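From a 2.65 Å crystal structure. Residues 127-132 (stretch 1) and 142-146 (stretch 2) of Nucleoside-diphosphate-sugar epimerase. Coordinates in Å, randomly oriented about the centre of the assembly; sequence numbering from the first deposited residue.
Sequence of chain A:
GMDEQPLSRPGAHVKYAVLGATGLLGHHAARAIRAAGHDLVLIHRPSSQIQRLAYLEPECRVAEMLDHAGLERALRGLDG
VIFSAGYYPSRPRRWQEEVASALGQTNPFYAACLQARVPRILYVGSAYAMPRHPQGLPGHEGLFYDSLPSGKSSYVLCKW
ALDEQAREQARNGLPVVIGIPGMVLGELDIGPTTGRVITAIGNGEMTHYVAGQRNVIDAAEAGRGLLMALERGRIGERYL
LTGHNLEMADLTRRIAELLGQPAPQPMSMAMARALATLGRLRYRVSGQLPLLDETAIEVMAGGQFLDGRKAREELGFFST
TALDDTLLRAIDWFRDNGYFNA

Stretch 1, residues 127-132: AYAMPR
Stretch 2, residues 142-146: GLFYD

Residues 127-129 make a short 3-10 turn (phi/psi near -75/-11), tied by Met-130 N donating to Ala-127 O at 3.2 Å. The chain then extends through Met-130 (-106/147), Pro-131 (-77/171) and Arg-132 (-76/140). After Gly-142 (-80/-7), the second stretch is extended too: Leu-143 -78/109, Phe-144 -125/149, Tyr-145 -78/125, before Asp-146 turns at -58/-25. The chains cross, neither parallel nor antiparallel, with Met-130 CA 5.5 Å from Phe-144 CA, yet no direct hydrogen bond forms. One water links the backbones instead, donating to Ala-129 O at 2.6 Å and accepting a weak bond from Tyr-145 N at 3.3 Å.

Packing centres on Pro-131, the residue most covered (92 Å²), whose CB points toward stretch 2. Its ring, C-gamma endo, sets CD 4.0 Å from Leu-143 CB and CG 3.6 Å from Phe-144 O. Pro-131 CB lies over one face of the Tyr-145 ring, 3.9 Å from the centroid and 17° off the normal, a largely dispersive CH-pi contact. Tyr-145 (chi1 -77°, chi2 107°) starts sideways, but its end comes nearer; its ring edge meets Ala-129 O, 3.6 Å from Tyr-145 CD1. Leu-143 (m, t) points toward stretch 1: Leu-143 CD1 lies 3.3 Å from Pro-131 O, a close methyl-carbonyl van der Waals contact, and Leu-143 CB packs apolar, 4.3 Å from Met-130 CB (m, t, m). Phe-144 (m, chi2 97°) points away.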

# COMPACT_ATOMS: atom_id res chain seq x y z
N ALA A 127 0.27 -22.25 -6.74
CA ALA A 127 1.59 -22.81 -6.51
C ALA A 127 2.25 -22.11 -5.34
O ALA A 127 3.31 -22.54 -4.87
CB ALA A 127 2.44 -22.66 -7.76
N TYR A 128 1.64 -21.01 -4.89
CA TYR A 128 2.13 -20.26 -3.72
C TYR A 128 1.74 -20.94 -2.40
O TYR A 128 2.29 -20.60 -1.34
CB TYR A 128 1.66 -18.81 -3.78
CG TYR A 128 2.34 -18.01 -4.87
CD1 TYR A 128 3.50 -17.28 -4.62
CD2 TYR A 128 1.83 -17.99 -6.17
CE1 TYR A 128 4.12 -16.56 -5.64
CE2 TYR A 128 2.46 -17.27 -7.18
CZ TYR A 128 3.59 -16.56 -6.91
OH TYR A 128 4.21 -15.85 -7.92
N ALA A 129 0.83 -21.92 -2.47
CA ALA A 129 0.58 -22.82 -1.34
C ALA A 129 1.78 -23.74 -1.06
O ALA A 129 1.82 -24.40 -0.03
CB ALA A 129 -0.70 -23.65 -1.56
N MET A 130 2.75 -23.78 -1.97
CA MET A 130 3.90 -24.65 -1.82
C MET A 130 5.10 -23.80 -1.44
O MET A 130 5.19 -22.65 -1.86
CB MET A 130 4.20 -25.39 -3.12
CG MET A 130 2.99 -26.01 -3.80
SD MET A 130 3.51 -26.90 -5.30
CE MET A 130 4.21 -25.59 -6.31
N PRO A 131 6.01 -24.37 -0.63
CA PRO A 131 7.28 -23.70 -0.39
C PRO A 131 8.21 -23.89 -1.58
O PRO A 131 7.91 -24.66 -2.49
CB PRO A 131 7.82 -24.43 0.84
CG PRO A 131 7.26 -25.79 0.75
CD PRO A 131 5.89 -25.61 0.15
N ARG A 132 9.33 -23.17 -1.55
CA ARG A 132 10.29 -23.18 -2.65
C ARG A 132 11.09 -24.48 -2.61
O ARG A 132 11.45 -24.96 -1.55
CB ARG A 132 11.20 -21.95 -2.53
CG ARG A 132 12.16 -21.74 -3.70
CD ARG A 132 12.96 -20.43 -3.54
NE ARG A 132 12.10 -19.26 -3.70
CZ ARG A 132 11.66 -18.80 -4.87
NH1 ARG A 132 11.99 -19.40 -6.02
NH2 ARG A 132 10.87 -17.73 -4.90
N GLY A 142 4.89 -32.64 -4.02
CA GLY A 142 5.32 -33.12 -2.72
C GLY A 142 5.84 -32.04 -1.80
O GLY A 142 6.12 -32.31 -0.65
N LEU A 143 5.97 -30.81 -2.30
CA LEU A 143 6.46 -29.70 -1.49
C LEU A 143 5.34 -29.20 -0.59
O LEU A 143 4.41 -28.60 -1.07
CB LEU A 143 6.96 -28.56 -2.37
CG LEU A 143 8.15 -28.85 -3.27
CD1 LEU A 143 8.60 -27.57 -3.91
CD2 LEU A 143 9.32 -29.48 -2.48
N PHE A 144 5.44 -29.43 0.70
CA PHE A 144 4.46 -28.94 1.65
C PHE A 144 5.12 -28.12 2.74
O PHE A 144 6.26 -28.36 3.12
CB PHE A 144 3.75 -30.11 2.32
CG PHE A 144 2.81 -30.86 1.43
CD1 PHE A 144 3.21 -32.01 0.80
CD2 PHE A 144 1.51 -30.43 1.26
CE1 PHE A 144 2.34 -32.71 0.00
CE2 PHE A 144 0.63 -31.13 0.47
CZ PHE A 144 1.05 -32.27 -0.16
N TYR A 145 4.38 -27.15 3.26
CA TYR A 145 4.73 -26.52 4.52
C TYR A 145 4.28 -27.48 5.65
O TYR A 145 3.12 -27.85 5.70
CB TYR A 145 3.98 -25.20 4.66
CG TYR A 145 4.54 -24.03 3.87
CD1 TYR A 145 3.88 -23.56 2.75
CD2 TYR A 145 5.70 -23.37 4.29
CE1 TYR A 145 4.37 -22.47 2.03
CE2 TYR A 145 6.20 -22.29 3.59
CZ TYR A 145 5.53 -21.84 2.45
OH TYR A 145 6.02 -20.77 1.75
N ASP A 146 5.18 -27.87 6.54
CA ASP A 146 4.78 -28.78 7.64
C ASP A 146 3.63 -28.23 8.53
O ASP A 146 2.89 -29.00 9.16
CB ASP A 146 5.98 -29.13 8.54
CG ASP A 146 6.94 -30.14 7.87
OD1 ASP A 146 6.48 -30.90 6.98
OD2 ASP A 146 8.15 -30.16 8.24
O HOH W 1 1.73 -26.63 1.28